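Local structure of pectate lyase 1 (1PXZ) at residues Ser120-Gly125 / His165-Asp170; Asn190-His195 / Asn220-Asn225; Asn243-Trp248 / Glu264-Thr269. The protein cleaves polygalacturonan (pectate) by calcium-dependent elimination, though with low activity, and is the major allergen of mountain cedar pollen. All coordinates share one frame; numbering follows the deposited sequence.

Interaction 1. Residues Ser120-Gly125 / His165-Asp170; sequences SLHIHG and HNSLSD
Ser167 O is the best-held polar atom, gripped by two donors: Ile123 N, 2.9 Å from Ser167 O and nearly along its C=O axis, and, more weakly, the CA-H of His122, its CA 3.4 Å from Ser167 O. Ile123 O is held in the same double way, by Ser169 N at 3.2 Å and by the CA-H of Leu168. With Ser167 N donating to Leu121 O at 2.8 Å, the two segments pair in parallel, their strand axes 5° apart. One step earlier a side chain replaces the backbone acceptor. Asn166 holds CG anti to its carbonyl carbon (chi1 -56°), lies alongside Leu121, and presents an in-plane lone pair of OD1 to Leu121 N, 2.9 Å away, while its ND2 is taken by Leu118 O. An amide suits this turn because one group serves both a donor and an acceptor of buried backbone. Such inward-facing asparagines, stacked from coil to coil where the second and third sheets meet, mark the parallel beta-helix of pectate lyases, and Asn190 follows Asn166 in the next coil. Deeper in the core, Leu168 CD2 rests against CB, CG1 and CD1 of Ile123, nearest CB at 3.8 Å, the two branched chains pointing the same way; Ile123 meets Leu108 and Ala152, Leu168 meets Phe192 of the next coil. His122, His124, Ser167 and Ser169 occupy the opposite face; there the C-terminal segment comes in, and Ser167 OG accepts from Val344 N. His124 CG takes the crowded position between N and carbonyl carbon, leading its ring towards His100 and leaving His124 CB 3.4 Å from Ser169 OG. Gly125, its positive phi easy for glycine, gives a bent N-H bond to Asp170 O, 2.9 Å from its N, from well above the carbonyl plane.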
ATOM      1  N   SER A 120      -7.118  -3.891   7.234  1.00  7.75           N
ATOM      2  CA  SER A 120      -7.070  -3.991   8.692  1.00  4.87           C
ATOM      3  C   SER A 120      -6.273  -5.187   9.200  1.00 11.62           C
ATOM      4  O   SER A 120      -6.657  -5.878  10.158  1.00  7.13           O
ATOM      5  CB  SER A 120      -8.506  -3.976   9.229  1.00  8.80           C
ATOM      6  OG  SER A 120      -8.518  -3.683  10.615  1.00 18.14           O
ATOM      7  N   LEU A 121      -5.121  -5.375   8.572  1.00  8.57           N
ATOM      8  CA  LEU A 121      -4.144  -6.369   8.984  1.00  7.86           C
ATOM      9  C   LEU A 121      -2.931  -5.728   9.651  1.00 13.50           C
ATOM     10  O   LEU A 121      -2.478  -4.631   9.311  1.00  8.50           O
ATOM     11  CB  LEU A 121      -3.622  -7.176   7.791  1.00  6.45           C
ATOM     12  CG  LEU A 121      -4.676  -7.808   6.885  1.00  8.83           C
ATOM     13  CD1 LEU A 121      -4.044  -8.409   5.639  1.00  8.55           C
ATOM     14  CD2 LEU A 121      -5.470  -8.831   7.706  1.00 14.28           C
ATOM     15  N   HIS A 122      -2.373  -6.473  10.611  1.00  7.47           N
ATOM     16  CA  HIS A 122      -1.039  -6.100  11.090  1.00  9.00           C
ATOM     17  C   HIS A 122      -0.001  -6.914  10.324  1.00 12.51           C
ATOM     18  O   HIS A 122      -0.132  -8.155  10.318  1.00 11.47           O
ATOM     19  CB  HIS A 122      -0.867  -6.410  12.561  1.00  5.84           C
ATOM     20  CG  HIS A 122      -1.851  -5.810  13.506  1.00 10.90           C
ATOM     21  ND1 HIS A 122      -1.521  -4.677  14.235  1.00 11.86           N
ATOM     22  CD2 HIS A 122      -3.106  -6.165  13.873  1.00  9.33           C
ATOM     23  CE1 HIS A 122      -2.549  -4.356  15.004  1.00 11.34           C
ATOM     24  NE2 HIS A 122      -3.521  -5.233  14.808  1.00 14.95           N
ATOM     25  N   ILE A 123       0.999  -6.337   9.697  1.00  8.92           N
ATOM     26  CA  ILE A 123       2.038  -7.167   9.069  1.00  7.98           C
ATOM     27  C   ILE A 123       3.382  -6.649   9.548  1.00 16.48           C
ATOM     28  O   ILE A 123       3.653  -5.465   9.376  1.00  8.75           O
ATOM     29  CB  ILE A 123       1.977  -7.181   7.538  1.00 14.40           C
ATOM     30  CG1 ILE A 123       0.568  -7.433   7.010  1.00 11.89           C
ATOM     31  CG2 ILE A 123       2.969  -8.184   6.973  1.00 13.33           C
ATOM     32  CD1 ILE A 123       0.394  -7.357   5.509  1.00 13.15           C
ATOM     33  N   HIS A 124       4.181  -7.516  10.161  1.00  6.65           N
ATOM     34  CA  HIS A 124       5.501  -7.085  10.615  1.00  6.61           C
ATOM     35  C   HIS A 124       6.425  -8.288  10.761  1.00 12.99           C
ATOM     36  O   HIS A 124       5.912  -9.405  10.862  1.00 11.68           O
ATOM     37  CB  HIS A 124       5.375  -6.346  11.946  1.00  8.44           C
ATOM     38  CG  HIS A 124       4.637  -7.157  12.958  1.00 14.25           C
ATOM     39  ND1 HIS A 124       5.249  -8.223  13.591  1.00 20.70           N
ATOM     40  CD2 HIS A 124       3.381  -7.084  13.451  1.00 17.31           C
ATOM     41  CE1 HIS A 124       4.397  -8.771  14.436  1.00 20.49           C
ATOM     42  NE2 HIS A 124       3.263  -8.102  14.365  1.00 17.92           N
ATOM     43  N   GLY A 125       7.718  -8.027  10.750  1.00 15.33           N
ATOM     44  CA  GLY A 125       8.722  -9.068  10.836  1.00 12.04           C
ATOM     45  C   GLY A 125       8.775  -9.950   9.599  1.00 14.73           C
ATOM     46  O   GLY A 125       9.213 -11.097   9.709  1.00 15.76           O
ATOM     47  N   HIS A 165      -6.010   0.688   5.677  1.00  6.44           N
ATOM     48  CA  HIS A 165      -6.071   0.514   7.121  1.00  6.95           C
ATOM     49  C   HIS A 165      -5.227  -0.653   7.617  1.00  8.59           C
ATOM     50  O   HIS A 165      -5.645  -1.327   8.570  1.00  9.59           O
ATOM     51  CB  HIS A 165      -7.539   0.317   7.544  1.00  5.00           C
ATOM     52  CG  HIS A 165      -8.274   1.610   7.814  1.00  8.61           C
ATOM     53  ND1 HIS A 165      -7.962   2.443   8.858  1.00  5.39           N
ATOM     54  CD2 HIS A 165      -9.301   2.213   7.174  1.00  7.66           C
ATOM     55  CE1 HIS A 165      -8.766   3.502   8.862  1.00  9.97           C
ATOM     56  NE2 HIS A 165      -9.603   3.392   7.835  1.00 10.55           N
ATOM     57  N   ASN A 166      -4.057  -0.900   7.045  1.00  5.39           N
ATOM     58  CA  ASN A 166      -3.144  -1.872   7.655  1.00  5.44           C
ATOM     59  C   ASN A 166      -2.119  -1.195   8.534  1.00  8.47           C
ATOM     60  O   ASN A 166      -1.806  -0.029   8.322  1.00  6.18           O
ATOM     61  CB  ASN A 166      -2.415  -2.654   6.563  1.00  4.60           C
ATOM     62  CG  ASN A 166      -3.483  -3.298   5.679  1.00  5.45           C
ATOM     63  OD1 ASN A 166      -4.154  -4.217   6.150  1.00  8.88           O
ATOM     64  ND2 ASN A 166      -3.645  -2.806   4.471  1.00  7.06           N
ATOM     65  N   SER A 167      -1.567  -1.952   9.477  1.00  6.91           N
ATOM     66  CA  SER A 167      -0.443  -1.514  10.306  1.00  6.12           C
ATOM     67  C   SER A 167       0.816  -2.257   9.891  1.00 11.97           C
ATOM     68  O   SER A 167       0.911  -3.473  10.074  1.00  9.06           O
ATOM     69  CB  SER A 167      -0.795  -1.773  11.776  1.00 11.90           C
ATOM     70  OG  SER A 167      -1.766  -0.812  12.171  1.00 10.63           O
ATOM     71  N   LEU A 168       1.782  -1.567   9.293  1.00  8.14           N
ATOM     72  CA  LEU A 168       2.893  -2.194   8.596  1.00  8.78           C
ATOM     73  C   LEU A 168       4.223  -1.721   9.171  1.00 12.51           C
ATOM     74  O   LEU A 168       4.439  -0.508   9.138  1.00  7.84           O
ATOM     75  CB  LEU A 168       2.831  -1.845   7.099  1.00  5.35           C
ATOM     76  CG  LEU A 168       1.462  -2.141   6.458  1.00 10.78           C
ATOM     77  CD1 LEU A 168       1.399  -1.558   5.052  1.00 12.84           C
ATOM     78  CD2 LEU A 168       1.173  -3.638   6.425  1.00  8.91           C
ATOM     79  N   SER A 169       5.064  -2.625   9.672  1.00  6.44           N
ATOM     80  CA  SER A 169       6.270  -2.163  10.355  1.00  7.64           C
ATOM     81  C   SER A 169       7.358  -3.228  10.316  1.00 15.69           C
ATOM     82  O   SER A 169       7.042  -4.391  10.081  1.00 12.00           O
ATOM     83  CB  SER A 169       5.958  -1.812  11.817  1.00 10.53           C
ATOM     84  OG  SER A 169       5.503  -2.959  12.543  1.00 12.86           O
ATOM     85  N   ASP A 170       8.601  -2.833  10.527  1.00 12.83           N
ATOM     86  CA  ASP A 170       9.694  -3.721  10.855  1.00  9.72           C
ATOM     87  C   ASP A 170       9.801  -4.952   9.984  1.00 16.18           C
ATOM     88  O   ASP A 170       9.787  -6.073  10.513  1.00 13.83           O
ATOM     89  CB  ASP A 170       9.477  -4.163  12.321  1.00 16.40           C
ATOM     90  CG  ASP A 170      10.675  -4.905  12.892  1.00 26.66           C
ATOM     91  OD1 ASP A 170      11.799  -4.713  12.382  1.00 18.01           O
ATOM     92  OD2 ASP A 170      10.453  -5.689  13.838  1.00 25.85           O
TER

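Interaction 2. Residues Asn190-His195 / Asn220-Asn225; sequences NHFFNH and NQFGPN
Backbone hydrogen bonds set the register. Gln221 N reaches Asn190 O, Phe192 N lies 3.0 Å from Gln221 O, almost exactly along the C=O axis, and Gly223 N closes on Phe192 O at 2.7 Å. Further on, Asn194 N bonds to Pro224 O and His195 N to Asn225 O; the His195 side chain ends about 6 Å from that of Asp173, a probable calcium ligand. His191, with CG anti to its backbone N (chi1 -179°), swings across so that NE2 donates to Gly223 O at 2.8 Å. That oxygen lies in the imidazole plane, but the bond is bent. At Gly223 a CB would collide with the preceding carbonyl O, so glycine suits the place, and a cis peptide follows it to Pro224. Asn190 and Asn220 lie alongside each other at the turn, their amide planes 7° apart. These are successive coils of a right-handed parallel beta-helix, and residues 220-225 fall within an IgE-binding region. Among apolar contacts, Phe192 and Phe222 point side by side into the core, their planes 11° apart but slid so that they barely overlap; Phe192 CD1 meets Phe222 CE1 at 3.4 Å. Flat rings suit this repeat, and Tyr245 stacks on Phe222 in the following coil. On the outer face Phe193 CD1 sits over the centre of the His191 ring, 3.5 Å above its plane, while Gln221 CG lies 3.5 Å from His191 CD2.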
ATOM      1  N   ASN A 190      -3.230   3.619   5.915  1.00  4.51           N
ATOM      2  CA  ASN A 190      -2.308   2.698   6.573  1.00  7.03           C
ATOM      3  C   ASN A 190      -1.415   3.399   7.597  1.00  7.93           C
ATOM      4  O   ASN A 190      -1.236   4.608   7.493  1.00  5.97           O
ATOM      5  CB  ASN A 190      -1.372   2.072   5.545  1.00  8.08           C
ATOM      6  CG  ASN A 190      -2.156   1.354   4.452  1.00 13.98           C
ATOM      7  OD1 ASN A 190      -2.205   1.812   3.303  1.00 12.46           O
ATOM      8  ND2 ASN A 190      -2.745   0.234   4.837  1.00  5.93           N
ATOM      9  N   HIS A 191      -0.849   2.647   8.538  1.00  5.99           N
ATOM     10  CA  HIS A 191       0.147   3.223   9.455  1.00  4.93           C
ATOM     11  C   HIS A 191       1.474   2.532   9.158  1.00  8.63           C
ATOM     12  O   HIS A 191       1.534   1.320   9.350  1.00  8.41           O
ATOM     13  CB  HIS A 191      -0.283   3.063  10.901  1.00 11.67           C
ATOM     14  CG  HIS A 191       0.652   3.647  11.914  1.00  8.96           C
ATOM     15  ND1 HIS A 191       0.630   3.278  13.248  1.00 13.37           N
ATOM     16  CD2 HIS A 191       1.636   4.579  11.786  1.00  8.65           C
ATOM     17  CE1 HIS A 191       1.567   3.955  13.899  1.00 13.27           C
ATOM     18  NE2 HIS A 191       2.193   4.758  13.039  1.00 10.51           N
ATOM     19  N   PHE A 192       2.464   3.247   8.654  1.00  5.13           N
ATOM     20  CA  PHE A 192       3.785   2.696   8.363  1.00  9.23           C
ATOM     21  C   PHE A 192       4.747   3.147   9.451  1.00 13.71           C
ATOM     22  O   PHE A 192       4.812   4.367   9.694  1.00 10.22           O
ATOM     23  CB  PHE A 192       4.318   3.182   7.016  1.00  9.06           C
ATOM     24  CG  PHE A 192       3.458   2.898   5.811  1.00  6.71           C
ATOM     25  CD1 PHE A 192       2.458   3.806   5.472  1.00  5.96           C
ATOM     26  CD2 PHE A 192       3.642   1.761   5.051  1.00  9.70           C
ATOM     27  CE1 PHE A 192       1.648   3.573   4.374  1.00  6.15           C
ATOM     28  CE2 PHE A 192       2.847   1.522   3.937  1.00 10.23           C
ATOM     29  CZ  PHE A 192       1.851   2.430   3.613  1.00 10.21           C
ATOM     30  N   PHE A 193       5.485   2.245  10.096  1.00  8.10           N
ATOM     31  CA  PHE A 193       6.328   2.724  11.204  1.00  7.74           C
ATOM     32  C   PHE A 193       7.473   1.749  11.498  1.00  9.53           C
ATOM     33  O   PHE A 193       7.431   0.591  11.082  1.00  9.55           O
ATOM     34  CB  PHE A 193       5.491   3.001  12.453  1.00  7.12           C
ATOM     35  CG  PHE A 193       4.811   1.766  13.053  1.00  9.49           C
ATOM     36  CD1 PHE A 193       3.599   1.316  12.556  1.00 11.19           C
ATOM     37  CD2 PHE A 193       5.382   1.084  14.115  1.00 10.64           C
ATOM     38  CE1 PHE A 193       2.981   0.223  13.121  1.00 12.34           C
ATOM     39  CE2 PHE A 193       4.777  -0.041  14.679  1.00 10.91           C
ATOM     40  CZ  PHE A 193       3.568  -0.477  14.162  1.00  9.56           C
ATOM     41  N   ASN A 194       8.474   2.275  12.215  1.00  6.42           N
ATOM     42  CA  ASN A 194       9.625   1.473  12.638  1.00  9.07           C
ATOM     43  C   ASN A 194      10.196   0.658  11.505  1.00 12.37           C
ATOM     44  O   ASN A 194      10.311  -0.572  11.590  1.00 12.36           O
ATOM     45  CB  ASN A 194       9.220   0.549  13.799  1.00  8.78           C
ATOM     46  CG  ASN A 194       8.853   1.327  15.053  1.00 21.93           C
ATOM     47  OD1 ASN A 194       8.967   2.557  15.156  1.00 19.43           O
ATOM     48  ND2 ASN A 194       8.394   0.566  16.055  1.00 25.21           N
ATOM     49  N   HIS A 195      10.561   1.315  10.407  1.00  7.57           N
ATOM     50  CA  HIS A 195      10.961   0.599   9.205  1.00  8.12           C
ATOM     51  C   HIS A 195      11.763   1.529   8.297  1.00 11.26           C
ATOM     52  O   HIS A 195      11.313   2.670   8.169  1.00 12.49           O
ATOM     53  CB  HIS A 195       9.716   0.078   8.443  1.00 10.36           C
ATOM     54  CG  HIS A 195      10.131  -0.787   7.303  1.00 10.07           C
ATOM     55  ND1 HIS A 195      10.328  -0.326   6.009  1.00 14.43           N
ATOM     56  CD2 HIS A 195      10.432  -2.113   7.288  1.00  7.43           C
ATOM     57  CE1 HIS A 195      10.726  -1.341   5.248  1.00  7.76           C
ATOM     58  NE2 HIS A 195      10.791  -2.426   6.006  1.00 12.56           N
ATOM     59  N   ASN A 220      -2.507   8.272   4.823  1.00  4.00           N
ATOM     60  CA  ASN A 220      -1.617   7.371   5.550  1.00 10.74           C
ATOM     61  C   ASN A 220      -0.869   8.129   6.642  1.00  9.43           C
ATOM     62  O   ASN A 220      -0.631   9.332   6.499  1.00  7.25           O
ATOM     63  CB  ASN A 220      -0.598   6.704   4.627  1.00  7.96           C
ATOM     64  CG  ASN A 220      -1.220   5.947   3.474  1.00  8.59           C
ATOM     65  OD1 ASN A 220      -1.247   6.398   2.327  1.00 11.11           O
ATOM     66  ND2 ASN A 220      -1.734   4.759   3.774  1.00  3.45           N
ATOM     67  N   GLN A 221      -0.510   7.412   7.695  1.00  5.50           N
ATOM     68  CA  GLN A 221       0.365   7.936   8.735  1.00  6.30           C
ATOM     69  C   GLN A 221       1.757   7.386   8.456  1.00  8.34           C
ATOM     70  O   GLN A 221       1.953   6.171   8.539  1.00  7.80           O
ATOM     71  CB  GLN A 221      -0.103   7.553  10.155  1.00  7.56           C
ATOM     72  CG  GLN A 221       0.961   7.935  11.200  1.00 10.62           C
ATOM     73  CD  GLN A 221       1.102   9.454  11.321  1.00 10.85           C
ATOM     74  OE1 GLN A 221       0.136  10.195  11.416  1.00 12.42           O
ATOM     75  NE2 GLN A 221       2.331   9.946  11.335  1.00 13.33           N
ATOM     76  N   PHE A 222       2.718   8.240   8.110  1.00  5.11           N
ATOM     77  CA  PHE A 222       4.072   7.786   7.834  1.00  3.24           C
ATOM     78  C   PHE A 222       4.965   8.033   9.033  1.00  9.86           C
ATOM     79  O   PHE A 222       5.402   9.173   9.280  1.00  9.77           O
ATOM     80  CB  PHE A 222       4.637   8.528   6.612  1.00  6.97           C
ATOM     81  CG  PHE A 222       4.092   7.979   5.305  1.00  4.73           C
ATOM     82  CD1 PHE A 222       4.434   6.717   4.860  1.00  7.42           C
ATOM     83  CD2 PHE A 222       3.252   8.757   4.542  1.00  7.21           C
ATOM     84  CE1 PHE A 222       3.948   6.217   3.657  1.00  8.63           C
ATOM     85  CE2 PHE A 222       2.731   8.265   3.340  1.00  7.36           C
ATOM     86  CZ  PHE A 222       3.061   6.994   2.918  1.00  9.70           C
ATOM     87  N   GLY A 223       5.244   6.982   9.796  1.00  4.65           N
ATOM     88  CA  GLY A 223       6.040   7.166  10.995  1.00  7.83           C
ATOM     89  C   GLY A 223       5.274   6.951  12.275  1.00  8.85           C
ATOM     90  O   GLY A 223       4.057   6.667  12.290  1.00  9.91           O
ATOM     91  N   PRO A 224       5.920   7.045  13.446  1.00 11.10           N
ATOM     92  CA  PRO A 224       7.313   7.431  13.624  1.00 16.66           C
ATOM     93  C   PRO A 224       8.361   6.408  13.196  1.00 13.46           C
ATOM     94  O   PRO A 224       8.022   5.244  12.986  1.00 10.10           O
ATOM     95  CB  PRO A 224       7.468   7.552  15.156  1.00 15.51           C
ATOM     96  CG  PRO A 224       6.100   7.534  15.720  1.00 16.60           C
ATOM     97  CD  PRO A 224       5.248   6.771  14.743  1.00 12.47           C
ATOM     98  N   ASN A 225       9.598   6.880  13.101  1.00  6.71           N
ATOM     99  CA  ASN A 225      10.718   6.027  12.764  1.00  8.17           C
ATOM    100  C   ASN A 225      10.539   5.307  11.436  1.00 11.97           C
ATOM    101  O   ASN A 225      10.958   4.150  11.274  1.00 10.88           O
ATOM    102  CB  ASN A 225      10.916   4.966  13.863  1.00 15.07           C
ATOM    103  CG  ASN A 225      11.084   5.607  15.231  1.00 24.77           C
ATOM    104  OD1 ASN A 225      10.453   5.206  16.219  1.00 29.07           O
ATOM    105  ND2 ASN A 225      11.948   6.617  15.254  1.00 15.35           N
TER

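Interaction 3. Residues Asn243-Trp248 / Glu264-Thr269; sequences NNYDPW and EGNSFT
Tyr245 and Phe268 both hold CG anti to the carbonyl carbon, so their rings run side by side into the core. The planes are tilted by 34°, an oblique pairing in which Phe268 CE1 lies over one face of the tyrosine towards its rim, 3.4 Å from Tyr245 CE1. Tyrosine suits a core position because its OH finds an acceptor in Met230 O. Trp248 takes the crowded rotamer, CG between its backbone N and carbonyl carbon (chi1 46°), which brings its CZ3 to 3.5 Å from Thr269 O, with Phe268 CB at the ring edge; NE1 bonds Lys276 O. Pro247 has no N-H to offer Thr269 O, which instead receives its CA-H, Pro247 CA lying 3.2 Å away. On the other face Asn244 and Ser267 both have the first side-chain branch anti to the backbone N. With Thr269 they collect a water, 2.7 Å from Thr269 OG1 and 2.9 Å from Tyr245 O. Asn244 OD1 and Tyr245 O accept from this water, which has more acceptors in reach than protons to give; hydroxyls suit Ser267 and Thr269, since they can give or take a proton. Asn244 ND2 bonds Gln221 OE1 of the previous coil. Backbone pairing fixes the register, Tyr245 N meeting Ser267 O at 2.8 Å. Before the strands Asn266, CG beside its own backbone N (chi1 -64°), offers OD1 in the carbonyl plane to Asn243 N, 2.9 Å away, while ND2 turns to Val240 O. Asparagines in line at the turn and aromatic rings in line inside are characteristic of the pectate lyase parallel beta-helix.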
ATOM      1  N   ASN A 243      -1.641  12.884   3.545  1.00  7.68           N
ATOM      2  CA  ASN A 243      -0.917  11.983   4.443  1.00  8.77           C
ATOM      3  C   ASN A 243      -0.207  12.776   5.537  1.00 12.22           C
ATOM      4  O   ASN A 243       0.061  13.957   5.332  1.00 10.20           O
ATOM      5  CB  ASN A 243       0.129  11.189   3.673  1.00  9.29           C
ATOM      6  CG  ASN A 243      -0.385  10.523   2.411  1.00 13.70           C
ATOM      7  OD1 ASN A 243      -0.297  11.028   1.287  1.00 11.75           O
ATOM      8  ND2 ASN A 243      -0.917   9.327   2.628  1.00  4.50           N
ATOM      9  N   ASN A 244       0.119  12.147   6.659  1.00  4.83           N
ATOM     10  CA  ASN A 244       0.790  12.818   7.781  1.00  4.94           C
ATOM     11  C   ASN A 244       2.178  12.251   7.985  1.00  9.04           C
ATOM     12  O   ASN A 244       2.334  11.028   8.136  1.00 11.38           O
ATOM     13  CB  ASN A 244      -0.077  12.635   9.030  1.00  7.49           C
ATOM     14  CG  ASN A 244       0.254  13.567  10.169  1.00 13.44           C
ATOM     15  OD1 ASN A 244       0.684  14.702   9.957  1.00 15.42           O
ATOM     16  ND2 ASN A 244       0.067  13.123  11.407  1.00 14.56           N
ATOM     17  N   TYR A 245       3.229  13.072   7.983  1.00  4.47           N
ATOM     18  CA  TYR A 245       4.583  12.563   8.058  1.00  4.99           C
ATOM     19  C   TYR A 245       5.271  13.010   9.359  1.00 11.55           C
ATOM     20  O   TYR A 245       5.409  14.210   9.582  1.00  9.66           O
ATOM     21  CB  TYR A 245       5.453  13.026   6.883  1.00  9.06           C
ATOM     22  CG  TYR A 245       5.118  12.507   5.506  1.00  5.88           C
ATOM     23  CD1 TYR A 245       4.011  13.060   4.837  1.00  7.62           C
ATOM     24  CD2 TYR A 245       5.853  11.520   4.871  1.00  5.85           C
ATOM     25  CE1 TYR A 245       3.684  12.606   3.574  1.00  5.16           C
ATOM     26  CE2 TYR A 245       5.538  11.058   3.595  1.00  6.02           C
ATOM     27  CZ  TYR A 245       4.435  11.626   2.972  1.00  9.94           C
ATOM     28  OH  TYR A 245       4.072  11.197   1.708  1.00  7.89           O
ATOM     29  N   ASP A 246       5.703  12.050  10.161  1.00  8.07           N
ATOM     30  CA  ASP A 246       6.658  12.234  11.241  1.00  8.32           C
ATOM     31  C   ASP A 246       8.059  12.414  10.669  1.00  8.32           C
ATOM     32  O   ASP A 246       8.260  12.152   9.495  1.00  8.95           O
ATOM     33  CB  ASP A 246       6.689  11.013  12.176  1.00  5.82           C
ATOM     34  CG  ASP A 246       5.431  10.892  13.006  1.00 10.12           C
ATOM     35  OD1 ASP A 246       5.022  11.912  13.624  1.00 11.85           O
ATOM     36  OD2 ASP A 246       4.833   9.786  13.067  1.00 13.71           O
ATOM     37  N   PRO A 247       9.034  12.867  11.451  1.00  9.00           N
ATOM     38  CA  PRO A 247      10.406  12.966  10.958  1.00 10.80           C
ATOM     39  C   PRO A 247      10.930  11.664  10.356  1.00 16.03           C
ATOM     40  O   PRO A 247      10.912  10.640  11.034  1.00 11.62           O
ATOM     41  CB  PRO A 247      11.201  13.342  12.226  1.00 14.52           C
ATOM     42  CG  PRO A 247      10.202  14.095  13.060  1.00 13.71           C
ATOM     43  CD  PRO A 247       8.875  13.394  12.823  1.00  9.66           C
ATOM     44  N   TRP A 248      11.392  11.763   9.115  1.00 11.23           N
ATOM     45  CA  TRP A 248      12.003  10.739   8.294  1.00  9.54           C
ATOM     46  C   TRP A 248      13.486  10.632   8.643  1.00 11.82           C
ATOM     47  O   TRP A 248      13.927  11.419   9.495  1.00 15.33           O
ATOM     48  CB  TRP A 248      11.876  11.049   6.797  1.00 10.52           C
ATOM     49  CG  TRP A 248      12.223  12.475   6.432  1.00 10.89           C
ATOM     50  CD1 TRP A 248      13.431  12.969   6.057  1.00 12.02           C
ATOM     51  CD2 TRP A 248      11.311  13.580   6.421  1.00  7.94           C
ATOM     52  NE1 TRP A 248      13.354  14.335   5.805  1.00  7.60           N
ATOM     53  CE2 TRP A 248      12.053  14.715   6.024  1.00  8.97           C
ATOM     54  CE3 TRP A 248       9.948  13.709   6.707  1.00 10.01           C
ATOM     55  CZ2 TRP A 248      11.466  15.974   5.908  1.00  7.11           C
ATOM     56  CZ3 TRP A 248       9.358  14.967   6.589  1.00 12.36           C
ATOM     57  CH2 TRP A 248      10.132  16.069   6.192  1.00 10.53           C
ATOM     58  N   GLU A 264      -0.209  16.758  -2.499  1.00  6.12           N
ATOM     59  CA  GLU A 264      -1.280  17.700  -2.181  1.00  5.50           C
ATOM     60  C   GLU A 264      -1.807  17.520  -0.776  1.00 10.69           C
ATOM     61  O   GLU A 264      -2.209  16.403  -0.416  1.00 10.76           O
ATOM     62  CB  GLU A 264      -2.387  17.453  -3.216  1.00 11.27           C
ATOM     63  CG  GLU A 264      -3.586  18.373  -3.118  1.00 16.23           C
ATOM     64  CD  GLU A 264      -4.569  18.198  -4.263  1.00 21.32           C
ATOM     65  OE1 GLU A 264      -4.454  17.223  -5.045  1.00 14.03           O
ATOM     66  OE2 GLU A 264      -5.470  19.070  -4.345  1.00 17.83           O
ATOM     67  N   GLY A 265      -1.804  18.567   0.035  1.00  6.50           N
ATOM     68  CA  GLY A 265      -2.414  18.497   1.348  1.00  7.34           C
ATOM     69  C   GLY A 265      -1.718  17.564   2.314  1.00 10.75           C
ATOM     70  O   GLY A 265      -2.354  17.066   3.267  1.00 10.91           O
ATOM     71  N   ASN A 266      -0.431  17.308   2.152  1.00  7.10           N
ATOM     72  CA  ASN A 266       0.335  16.512   3.116  1.00  6.65           C
ATOM     73  C   ASN A 266       0.830  17.374   4.266  1.00 16.02           C
ATOM     74  O   ASN A 266       0.911  18.598   4.103  1.00 10.34           O
ATOM     75  CB  ASN A 266       1.522  15.860   2.395  1.00  6.89           C
ATOM     76  CG  ASN A 266       1.025  14.889   1.336  1.00  7.48           C
ATOM     77  OD1 ASN A 266       0.351  13.916   1.698  1.00  9.18           O
ATOM     78  ND2 ASN A 266       1.344  15.136   0.078  1.00  4.86           N
ATOM     79  N   SER A 267       1.171  16.772   5.399  1.00  7.57           N
ATOM     80  CA  SER A 267       1.790  17.540   6.483  1.00  7.77           C
ATOM     81  C   SER A 267       3.148  16.901   6.774  1.00 18.39           C
ATOM     82  O   SER A 267       3.237  15.702   7.072  1.00  8.91           O
ATOM     83  CB  SER A 267       0.905  17.568   7.716  1.00 11.24           C
ATOM     84  OG  SER A 267       1.575  18.175   8.825  1.00 11.89           O
ATOM     85  N   PHE A 268       4.215  17.690   6.649  1.00  9.56           N
ATOM     86  CA  PHE A 268       5.564  17.154   6.756  1.00  6.91           C
ATOM     87  C   PHE A 268       6.255  17.776   7.969  1.00 13.80           C
ATOM     88  O   PHE A 268       6.392  19.005   7.997  1.00 11.34           O
ATOM     89  CB  PHE A 268       6.371  17.449   5.497  1.00 11.98           C
ATOM     90  CG  PHE A 268       5.857  16.983   4.149  1.00  9.62           C
ATOM     91  CD1 PHE A 268       5.980  15.654   3.751  1.00  7.73           C
ATOM     92  CD2 PHE A 268       5.248  17.881   3.272  1.00  8.34           C
ATOM     93  CE1 PHE A 268       5.503  15.268   2.502  1.00  7.84           C
ATOM     94  CE2 PHE A 268       4.779  17.497   2.026  1.00  8.93           C
ATOM     95  CZ  PHE A 268       4.918  16.172   1.623  1.00  8.20           C
ATOM     96  N   THR A 269       6.669  16.965   8.928  1.00 13.76           N
ATOM     97  CA  THR A 269       7.452  17.446  10.077  1.00  7.88           C
ATOM     98  C   THR A 269       8.888  16.991   9.916  1.00  8.02           C
ATOM     99  O   THR A 269       9.195  15.795   9.973  1.00 13.09           O
ATOM    100  CB  THR A 269       6.839  16.942  11.398  1.00  8.34           C
ATOM    101  OG1 THR A 269       5.512  17.464  11.511  1.00 12.21           O
ATOM    102  CG2 THR A 269       7.660  17.446  12.579  1.00 15.03           C
TER
HETATM  103  O   HOH W   1       3.454  16.292  10.138  1.00 20.83           O

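How the interactions relate
From the N terminus, interaction 1 closes the loop between Gly125 and His165, which runs out through the antiparallel hairpin 132-145 and back round one coil. Interaction 2 closes the shorter loop from His195 to Asn220, and interaction 3 the shortest, from Trp248 to Glu264. The three follow in series, neither nesting nor crossing. All join neighbouring coils along the same face of the beta-helix, through the short strands that follow the asparagine turn. Between them, Asn166 O and Leu168 N pair with His191, joining interactions 1 and 2, and Asn220 and Phe222 pair with Asn244, joining 2 and 3. Interactions 1 and 3 stay about 10 Å apart at their nearest atoms.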